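Long-range contacts in glycosyl hydrolase family 88 (Pedobacter heparinus, PDB 3WIW), which hydrolyses unsaturated glucuronyl saccharides derived from heparin, probably removing the unsaturated uronic acid from their non-reducing end: residues 30-35 against 392-397; 57-62 against 370-375; 171-176 against 208-213. All coordinates share one frame; numbering follows the deposited sequence. Where two conformers were deposited one is given.

In the fold
Three contacts of an alpha6/alpha6-barrel illustrate how the chemistry of a contact follows its depth in the fold. Interaction 1 brings the first helix, 30-49, together with the tail behind the last one, 375-392; it is partly buried, wholly apolar across the segments and remote from the predicted catalytic residues. Interaction 2 is nested within it along the chain and meets helix 375-392 at its other end, where buried backbone groups and a threonine hydroxyl do the bonding. Interaction 3, also buried, lies across the chain's centre from interaction 1, sets an imidazole edge against a carbonyl and beside aliphatic groups, and contains the predicted proton donor. Centres of interactions 2 and 3 stand about 27 Å apart.

Interaction 1. Residues 30-35 against 392-397; sequences DWLKKS and KKIDLK
Lys393, whose phi is positive, is the C-prime residue of a Schellman motif that finishes helix 375-392 and turns the chain out of it. Ile394 follows, with Ile394 N still bonded back to the carbonyl of Ala389, and its CB points at helix 30-49. There Ile394 CD1 meets Leu32 CD2 tip to tip at 3.6 Å. Leu32 reaches this point because its CG stands anti to the backbone N (chi1 174°). The second branch of the isoleucine, CG2, lies 4.0 Å from Lys33 CE, so the last methylene of an extended lysine chain, which crosses the isoleucine obliquely, touches it. In this alpha6/alpha6-barrel protein the contact lays the tail behind helix 375-392, the last helix of the chain, on the start of helix 30-49, the first. Asp395, its CB pointing away from the helix, forms an Asx turn, in which Asp395 OD1 accepts from Lys397 N at 3.0 Å, the donor lying above the carboxylate plane. Between Asp395 and Lys397, Leu396 swings its tip back to the helix and crosses Leu32 at about a right angle. Leu396 CD2 bridges two neighbours, resting 3.7 Å from Lys33 CG and 4.1 Å from Leu32 CG, and Leu396 CD1 also touches the latter atom. Leu32 also packs on Leu385 and Tyr388 of helix 375-392, while Lys397 NZ bonds to the carbonyl of Glu87.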
loop_
_atom_site.group_PDB
_atom_site.type_symbol
_atom_site.label_atom_id
_atom_site.label_comp_id
_atom_site.label_asym_id
_atom_site.label_seq_id
_atom_site.Cartn_x
_atom_site.Cartn_y
_atom_site.Cartn_z
ATOM N N ASP A 30 0.450 25.407 5.530
ATOM C CA ASP A 30 -0.396 25.769 4.395
ATOM C C ASP A 30 -0.383 24.726 3.275
ATOM O O ASP A 30 -1.421 24.455 2.665
ATOM C CB ASP A 30 0.007 27.135 3.836
ATOM C CG ASP A 30 -0.566 28.287 4.647
ATOM O OD1 ASP A 30 -1.255 28.023 5.655
ATOM O OD2 ASP A 30 -0.335 29.454 4.273
ATOM N N TRP A 31 0.789 24.149 3.010
ATOM C CA TRP A 31 0.923 23.115 1.987
ATOM C C TRP A 31 -0.049 21.965 2.262
ATOM O O TRP A 31 -0.662 21.433 1.340
ATOM C CB TRP A 31 2.366 22.605 1.910
ATOM C CG TRP A 31 2.798 21.905 3.162
ATOM C CD1 TRP A 31 3.322 22.484 4.294
ATOM C CD2 TRP A 31 2.704 20.504 3.435
ATOM N NE1 TRP A 31 3.568 21.519 5.242
ATOM C CE2 TRP A 31 3.190 20.298 4.743
ATOM C CE3 TRP A 31 2.238 19.404 2.705
ATOM C CZ2 TRP A 31 3.245 19.029 5.329
ATOM C CZ3 TRP A 31 2.288 18.150 3.290
ATOM C CH2 TRP A 31 2.789 17.971 4.586
ATOM N N LEU A 32 -0.206 21.598 3.532
ATOM C CA LEU A 32 -1.041 20.472 3.911
ATOM C C LEU A 32 -2.519 20.824 3.740
ATOM O O LEU A 32 -3.302 20.023 3.225
ATOM C CB LEU A 32 -0.731 20.082 5.350
ATOM C CG LEU A 32 -1.620 19.004 5.962
ATOM C CD1 LEU A 32 -1.324 17.650 5.328
ATOM C CD2 LEU A 32 -1.398 18.968 7.460
ATOM N N LYS A 33 -2.892 22.031 4.159
ATOM C CA LYS A 33 -4.268 22.485 4.007
ATOM C C LYS A 33 -4.672 22.630 2.543
ATOM O O LYS A 33 -5.770 22.226 2.150
ATOM C CB LYS A 33 -4.504 23.764 4.815
ATOM C CG LYS A 33 -4.356 23.513 6.320
ATOM C CD LYS A 33 -4.271 24.782 7.144
ATOM C CE LYS A 33 -3.865 24.437 8.567
ATOM N NZ LYS A 33 -3.641 25.651 9.403
ATOM N N LYS A 34 -3.809 23.183 1.702
ATOM C CA LYS A 34 -4.225 23.332 0.308
ATOM C C LYS A 34 -4.242 21.988 -0.416
ATOM O O LYS A 34 -5.088 21.747 -1.279
ATOM C CB LYS A 34 -3.422 24.406 -0.447
ATOM C CG LYS A 34 -1.909 24.302 -0.361
ATOM C CD LYS A 34 -1.216 25.553 -0.931
ATOM C CE LYS A 34 -1.499 26.815 -0.124
ATOM N NZ LYS A 34 -0.748 27.997 -0.666
ATOM N N SER A 35 -3.332 21.096 -0.037
ATOM C CA SER A 35 -3.292 19.779 -0.658
ATOM C C SER A 35 -4.540 18.981 -0.302
ATOM O O SER A 35 -5.116 18.300 -1.150
ATOM C CB SER A 35 -2.016 19.046 -0.258
ATOM O OG SER A 35 -0.887 19.774 -0.713
ATOM N N LYS A 392 0.642 16.050 14.293
ATOM C CA LYS A 392 0.761 17.496 14.470
ATOM C C LYS A 392 -0.483 18.141 15.087
ATOM O O LYS A 392 -0.457 19.321 15.458
ATOM C CB LYS A 392 1.064 18.147 13.117
ATOM C CG LYS A 392 2.424 17.775 12.541
ATOM C CD LYS A 392 3.529 18.646 13.113
ATOM C CE LYS A 392 3.502 20.033 12.488
ATOM N NZ LYS A 392 4.673 20.865 12.901
ATOM N N LYS A 393 -1.561 17.370 15.193
ATOM C CA LYS A 393 -2.849 17.870 15.726
ATOM C C LYS A 393 -3.427 18.994 14.879
ATOM O O LYS A 393 -3.917 20.003 15.385
ATOM C CB LYS A 393 -2.746 18.282 17.194
ATOM C CG LYS A 393 -2.245 17.153 18.055
ATOM C CD LYS A 393 -2.409 17.454 19.504
ATOM C CE LYS A 393 -1.655 16.443 20.336
ATOM N NZ LYS A 393 -2.024 16.672 21.729
ATOM N N ILE A 394 -3.362 18.804 13.571
ATOM C CA ILE A 394 -3.866 19.781 12.616
ATOM C C ILE A 394 -5.273 19.401 12.166
ATOM O O ILE A 394 -5.502 18.291 11.665
ATOM C CB ILE A 394 -2.946 19.913 11.379
ATOM C CG1 ILE A 394 -1.561 20.424 11.791
ATOM C CG2 ILE A 394 -3.569 20.866 10.373
ATOM C CD1 ILE A 394 -0.486 20.233 10.738
ATOM N N ASP A 395 -6.204 20.333 12.353
ATOM C CA ASP A 395 -7.588 20.172 11.924
ATOM C C ASP A 395 -7.715 20.494 10.439
ATOM O O ASP A 395 -7.454 21.624 10.029
ATOM C CB ASP A 395 -8.450 21.148 12.720
ATOM C CG ASP A 395 -9.937 20.940 12.512
ATOM O OD1 ASP A 395 -10.331 20.172 11.609
ATOM O OD2 ASP A 395 -10.718 21.562 13.268
ATOM N N LEU A 396 -8.126 19.512 9.643
ATOM C CA LEU A 396 -8.297 19.699 8.206
ATOM C C LEU A 396 -9.763 19.631 7.749
ATOM O O LEU A 396 -10.039 19.536 6.554
ATOM C CB LEU A 396 -7.463 18.665 7.446
ATOM C CG LEU A 396 -5.948 18.711 7.650
ATOM C CD1 LEU A 396 -5.278 17.517 7.011
ATOM C CD2 LEU A 396 -5.408 19.997 7.045
ATOM N N LYS A 397 -10.701 19.665 8.696
ATOM C CA LYS A 397 -12.130 19.609 8.359
ATOM C C LYS A 397 -12.559 20.793 7.489
ATOM O O LYS A 397 -12.158 21.932 7.736
ATOM C CB LYS A 397 -12.988 19.568 9.632
ATOM C CG LYS A 397 -12.693 18.403 10.564
ATOM C CD LYS A 397 -12.982 17.061 9.911
ATOM C CE LYS A 397 -12.841 15.926 10.916
ATOM N NZ LYS A 397 -13.276 14.619 10.352
#

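Interaction 2. Residues 57-62 against 370-375; sequences RSVNPD and IDTPLN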
loop_
_atom_site.group_PDB
_atom_site.type_symbol
_atom_site.label_atom_id
_atom_site.label_comp_id
_atom_site.label_asym_id
_atom_site.label_seq_id
_atom_site.Cartn_x
_atom_site.Cartn_y
_atom_site.Cartn_z
ATOM N N ARG A 57 -8.102 3.428 -12.102
ATOM C CA ARG A 57 -6.811 2.846 -11.759
ATOM C C ARG A 57 -5.607 3.695 -12.176
ATOM O O ARG A 57 -4.748 3.988 -11.363
ATOM C CB ARG A 57 -6.676 1.443 -12.358
ATOM C CG ARG A 57 -5.299 0.824 -12.148
ATOM C CD ARG A 57 -5.245 -0.644 -12.590
ATOM N NE ARG A 57 -3.872 -1.083 -12.780
ATOM C CZ ARG A 57 -3.430 -2.333 -12.734
ATOM N NH1 ARG A 57 -4.257 -3.332 -12.388
ATOM N NH2 ARG A 57 -2.140 -2.580 -12.985
ATOM N N SER A 58 -5.522 4.052 -13.453
ATOM C CA SER A 58 -4.371 4.783 -13.955
ATOM C C SER A 58 -4.772 5.491 -15.240
ATOM O O SER A 58 -5.912 5.362 -15.702
ATOM C CB SER A 58 -3.169 3.856 -14.191
ATOM O OG SER A 58 -3.483 2.834 -15.125
ATOM N N VAL A 59 -3.844 6.247 -15.824
ATOM C CA VAL A 59 -4.120 6.952 -17.064
ATOM C C VAL A 59 -3.256 6.345 -18.170
ATOM O O VAL A 59 -2.035 6.270 -18.049
ATOM C CB VAL A 59 -3.867 8.456 -16.902
ATOM C CG1 VAL A 59 -4.070 9.192 -18.242
ATOM C CG2 VAL A 59 -4.797 9.035 -15.841
ATOM N N ASN A 60 -3.907 5.879 -19.229
ATOM C CA ASN A 60 -3.229 5.280 -20.375
ATOM C C ASN A 60 -2.418 6.305 -21.154
ATOM O O ASN A 60 -2.697 7.505 -21.059
ATOM C CB ASN A 60 -4.281 4.685 -21.301
ATOM C CG ASN A 60 -5.018 3.529 -20.661
ATOM O OD1 ASN A 60 -4.410 2.690 -19.975
ATOM N ND2 ASN A 60 -6.336 3.484 -20.848
ATOM N N PRO A 61 -1.415 5.846 -21.935
ATOM C CA PRO A 61 -0.618 6.750 -22.774
ATOM C C PRO A 61 -1.473 7.668 -23.649
ATOM O O PRO A 61 -1.064 8.800 -23.884
ATOM C CB PRO A 61 0.199 5.783 -23.641
ATOM C CG PRO A 61 0.384 4.582 -22.748
ATOM C CD PRO A 61 -0.888 4.466 -21.955
ATOM N N ASP A 62 -2.643 7.205 -24.093
ATOM C CA ASP A 62 -3.516 8.043 -24.924
ATOM C C ASP A 62 -4.405 9.013 -24.140
ATOM O O ASP A 62 -5.211 9.728 -24.726
ATOM C CB ASP A 62 -4.355 7.206 -25.910
ATOM C CG ASP A 62 -5.439 6.356 -25.226
ATOM O OD1 ASP A 62 -5.609 6.402 -23.983
ATOM O OD2 ASP A 62 -6.153 5.630 -25.959
ATOM N N ILE A 370 3.901 3.478 -16.928
ATOM C CA ILE A 370 5.104 4.242 -16.647
ATOM C C ILE A 370 4.765 5.725 -16.603
ATOM O O ILE A 370 4.317 6.298 -17.601
ATOM C CB ILE A 370 6.207 4.012 -17.699
ATOM C CG1 ILE A 370 6.586 2.523 -17.780
ATOM C CG2 ILE A 370 7.428 4.865 -17.363
ATOM C CD1 ILE A 370 7.463 2.196 -18.998
ATOM N N ASP A 371 4.986 6.339 -15.444
ATOM C CA ASP A 371 4.829 7.791 -15.257
ATOM C C ASP A 371 3.364 8.203 -15.412
ATOM O O ASP A 371 3.009 8.996 -16.277
ATOM C CB ASP A 371 5.775 8.626 -16.162
ATOM C CG ASP A 371 5.848 10.066 -15.721
ATOM O OD1 ASP A 371 5.356 10.391 -14.636
ATOM O OD2 ASP A 371 6.377 10.909 -16.448
ATOM N N THR A 372 2.513 7.650 -14.554
ATOM C CA THR A 372 1.072 7.854 -14.575
ATOM C C THR A 372 0.600 7.949 -13.133
ATOM O O THR A 372 1.224 7.377 -12.230
ATOM C CB THR A 372 0.316 6.609 -15.226
ATOM O OG1 THR A 372 -1.097 6.687 -14.963
ATOM C CG2 THR A 372 0.754 5.298 -14.619
ATOM N N PRO A 373 -0.510 8.661 -12.896
ATOM C CA PRO A 373 -1.167 8.452 -11.607
ATOM C C PRO A 373 -1.576 6.990 -11.418
ATOM O O PRO A 373 -1.834 6.269 -12.388
ATOM C CB PRO A 373 -2.436 9.288 -11.729
ATOM C CG PRO A 373 -2.710 9.314 -13.179
ATOM C CD PRO A 373 -1.342 9.470 -13.801
ATOM N N LEU A 374 -1.622 6.558 -10.162
ATOM C CA LEU A 374 -2.100 5.235 -9.805
ATOM C C LEU A 374 -2.950 5.353 -8.565
ATOM O O LEU A 374 -2.620 6.085 -7.622
ATOM C CB LEU A 374 -0.922 4.292 -9.588
ATOM C CG LEU A 374 -0.529 3.489 -10.858
ATOM C CD1 LEU A 374 0.890 2.958 -10.764
ATOM C CD2 LEU A 374 -1.550 2.329 -11.006
ATOM N N ASN A 375 -4.064 4.626 -8.552
ATOM C CA ASN A 375 -4.994 4.727 -7.443
ATOM C C ASN A 375 -4.370 4.436 -6.070
ATOM O O ASN A 375 -4.684 5.124 -5.087
ATOM C CB ASN A 375 -6.260 3.907 -7.711
ATOM C CG ASN A 375 -6.001 2.419 -7.996
ATOM O OD1 ASN A 375 -4.901 1.878 -7.765
ATOM N ND2 ASN A 375 -7.037 1.739 -8.498
#
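A threonine hydroxyl, set beside a strand, works in both directions at once: Thr372 OG1 accepts from Val59 N at 2.9 Å, nearly straight at 167°, and donates to Pro373 O at 2.7 Å along a lone pair in the carbonyl plane. With OG1 anti to its own backbone N (chi1 167°), the side chain reaches the neighbouring strand, and the two bonds fix its rotation. Next to it, Val59 CG2 presses on Pro373 CG at 3.4 Å, tighter than usual for two carbons. Further along, Arg57 O receives Asn375 N at 3.0 Å through a more bent bond, and Leu374 CA approaches the same carbonyl in a CA-H...O contact. Leu374 is the N-cap residue of helix 375-392, so the strand carbonyl takes up the N-H of the residue that opens this helix. Arg57 and Ser58 together form a classic beta bulge opposite Arg66. The arginine chain runs extended alongside Leu374, with Arg57 CG 4.2 Å from Leu374 CD2, and its guanidinium is salt-bridged to Glu369 and Asp72. Glu369 also bonds Ser58 OG. Leu374 lies about 5 Å, side chain to side chain, from Arg246, a predicted substrate-binding residue.

Interaction 3. Residues 171-176 against 208-213; sequences VIIDNL and NHFRKD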
loop_
_atom_site.group_PDB
_atom_site.type_symbol
_atom_site.label_atom_id
_atom_site.label_comp_id
_atom_site.label_asym_id
_atom_site.label_seq_id
_atom_site.Cartn_x
_atom_site.Cartn_y
_atom_site.Cartn_z
ATOM N N VAL A 171 5.864 -16.335 -3.276
ATOM C CA VAL A 171 5.475 -15.348 -2.259
ATOM C C VAL A 171 6.154 -14.032 -2.614
ATOM O O VAL A 171 7.382 -13.976 -2.778
ATOM C CB VAL A 171 5.922 -15.803 -0.848
ATOM C CG1 VAL A 171 5.521 -14.754 0.209
ATOM C CG2 VAL A 171 5.297 -17.147 -0.510
ATOM N N ILE A 172 5.371 -12.980 -2.782
ATOM C CA ILE A 172 5.939 -11.683 -3.135
ATOM C C ILE A 172 6.010 -10.764 -1.919
ATOM O O ILE A 172 5.248 -10.932 -0.968
ATOM C CB ILE A 172 5.180 -11.016 -4.316
ATOM C CG1 ILE A 172 3.752 -10.545 -3.955
ATOM C CG2 ILE A 172 5.147 -11.977 -5.496
ATOM C CD1 ILE A 172 2.989 -9.970 -5.172
ATOM N N ILE A 173 6.925 -9.802 -1.949
ATOM C CA ILE A 173 7.101 -8.886 -0.835
ATOM C C ILE A 173 5.786 -8.120 -0.549
ATOM O O ILE A 173 5.475 -7.808 0.623
ATOM C CB ILE A 173 8.309 -7.938 -1.095
ATOM C CG1 ILE A 173 8.723 -7.218 0.184
ATOM C CG2 ILE A 173 7.998 -6.899 -2.198
ATOM C CD1 ILE A 173 9.425 -8.117 1.221
ATOM N N ASP A 174 5.022 -7.818 -1.608
ATOM C CA ASP A 174 3.757 -7.075 -1.477
ATOM C C ASP A 174 2.780 -7.796 -0.526
ATOM O O ASP A 174 1.893 -7.164 0.058
ATOM C CB ASP A 174 3.045 -6.891 -2.826
ATOM C CG ASP A 174 3.982 -6.686 -4.028
ATOM O OD1 ASP A 174 5.024 -7.368 -4.169
ATOM O OD2 ASP A 174 3.589 -5.889 -4.903
ATOM N N ASN A 175 2.923 -9.116 -0.396
ATOM C CA ASN A 175 2.035 -9.942 0.432
ATOM C C ASN A 175 2.100 -9.485 1.904
ATOM O O ASN A 175 1.133 -9.703 2.646
ATOM C CB ASN A 175 2.417 -11.422 0.249
ATOM C CG ASN A 175 1.294 -12.438 0.555
ATOM O OD1 ASN A 175 1.203 -13.462 -0.152
ATOM N ND2 ASN A 175 0.478 -12.198 1.589
ATOM N N LEU A 176 3.199 -8.852 2.334
ATOM C CA LEU A 176 3.226 -8.290 3.698
ATOM C C LEU A 176 2.039 -7.359 3.950
ATOM O O LEU A 176 1.510 -7.294 5.066
ATOM C CB LEU A 176 4.536 -7.554 3.998
ATOM C CG LEU A 176 5.768 -8.456 4.112
ATOM C CD1 LEU A 176 7.010 -7.579 3.973
ATOM C CD2 LEU A 176 5.779 -9.225 5.438
ATOM N N ASN A 208 13.594 -14.808 4.676
ATOM C CA ASN A 208 13.910 -15.225 3.316
ATOM C C ASN A 208 13.878 -14.128 2.261
ATOM O O ASN A 208 14.569 -14.230 1.248
ATOM C CB ASN A 208 13.003 -16.388 2.904
ATOM C CG ASN A 208 13.172 -17.581 3.802
ATOM O OD1 ASN A 208 14.308 -17.995 4.083
ATOM N ND2 ASN A 208 12.061 -18.137 4.271
ATOM N N HIS A 209 13.075 -13.090 2.468
ATOM C CA HIS A 209 12.959 -12.050 1.449
ATOM C C HIS A 209 14.056 -10.980 1.515
ATOM O O HIS A 209 14.111 -10.121 0.651
ATOM C CB HIS A 209 11.594 -11.347 1.517
ATOM C CG HIS A 209 10.620 -11.812 0.483
ATOM N ND1 HIS A 209 9.738 -12.850 0.703
ATOM C CD2 HIS A 209 10.352 -11.333 -0.756
ATOM C CE1 HIS A 209 8.996 -13.011 -0.380
ATOM N NE2 HIS A 209 9.344 -12.106 -1.276
ATOM N N PHE A 210 14.911 -11.020 2.530
ATOM C CA PHE A 210 15.878 -9.945 2.765
ATOM C C PHE A 210 17.303 -10.363 2.574
ATOM O O PHE A 210 17.708 -11.429 3.027
ATOM C CB PHE A 210 15.668 -9.294 4.143
ATOM C CG PHE A 210 14.373 -8.556 4.220
ATOM C CD1 PHE A 210 13.165 -9.237 4.490
ATOM C CD2 PHE A 210 14.331 -7.199 3.923
ATOM C CE1 PHE A 210 11.952 -8.557 4.489
ATOM C CE2 PHE A 210 13.127 -6.527 3.922
ATOM C CZ PHE A 210 11.941 -7.188 4.195
ATOM N N ARG A 211 18.040 -9.513 1.864
ATOM C CA ARG A 211 19.478 -9.676 1.672
ATOM C C ARG A 211 20.214 -9.145 2.896
ATOM O O ARG A 211 19.609 -8.523 3.768
ATOM C CB ARG A 211 19.925 -8.916 0.420
ATOM C CG ARG A 211 19.150 -9.333 -0.813
ATOM C CD ARG A 211 19.755 -8.749 -2.096
ATOM N NE ARG A 211 18.892 -8.984 -3.263
ATOM C CZ ARG A 211 17.894 -8.182 -3.645
ATOM N NH1 ARG A 211 17.169 -8.494 -4.699
ATOM N NH2 ARG A 211 17.643 -7.063 -2.990
ATOM N N LYS A 212 21.527 -9.367 2.977
ATOM C CA LYS A 212 22.279 -8.933 4.154
ATOM C C LYS A 212 22.245 -7.417 4.368
ATOM O O LYS A 212 22.334 -6.944 5.505
ATOM C CB LYS A 212 23.723 -9.450 4.114
ATOM C CG LYS A 212 23.830 -10.964 4.241
ATOM C CD LYS A 212 25.217 -11.427 4.676
ATOM C CE LYS A 212 26.290 -11.110 3.655
ATOM N NZ LYS A 212 25.918 -11.585 2.290
ATOM N N ASP A 213 22.093 -6.651 3.292
ATOM C CA ASP A 213 22.023 -5.196 3.437
ATOM C C ASP A 213 20.620 -4.659 3.756
ATOM O O ASP A 213 20.417 -3.435 3.794
ATOM C CB ASP A 213 22.602 -4.489 2.205
ATOM C CG ASP A 213 21.783 -4.710 0.933
ATOM O OD1 ASP A 213 20.785 -5.467 0.960
ATOM O OD2 ASP A 213 22.150 -4.103 -0.112
#
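The turn that carries Asp174, the predicted proton donor, leads from strand 170-172 into helix 175-188, and the loop following helix 192-208 packs against it. This type I beta turn, Ile172 to Asn175, is closed by Asn175 N bonding to Ile172 O at 3.0 Å. His209 packs on Val171 and Ile173, the residues that flank Ile172. The imidazole presents its edge to the strand, with Val171 O near the ring plane and 3.0 Å from His209 CE1, while Val171 CG1 touches the same carbon at 3.9 Å. Ile173, with CG1 anti to the backbone N (chi1 -166°), crosses the histidine obliquely and brings CD1 to 3.9 Å from His209 CD2 and equally near His209 CB. That same methyl, Ile173 CD1, extends to Phe210 CZ at 4.0 Å and so touches both rings. Phe210 in turn meets His270 edge-to-face. His209 NE2 is hydrogen-bonded to the carbonyl of His218, whose own ring nitrogen NE2 bonds to Asp174 OD1. His209 is thus tied, through the backbone carbonyl of His218, to the residue whose ring bonds the predicted acid. Because a carbonyl can only accept, His209 NE2 should carry the proton of this bond, and the imidazole is probably in the NE2-H form or doubly protonated.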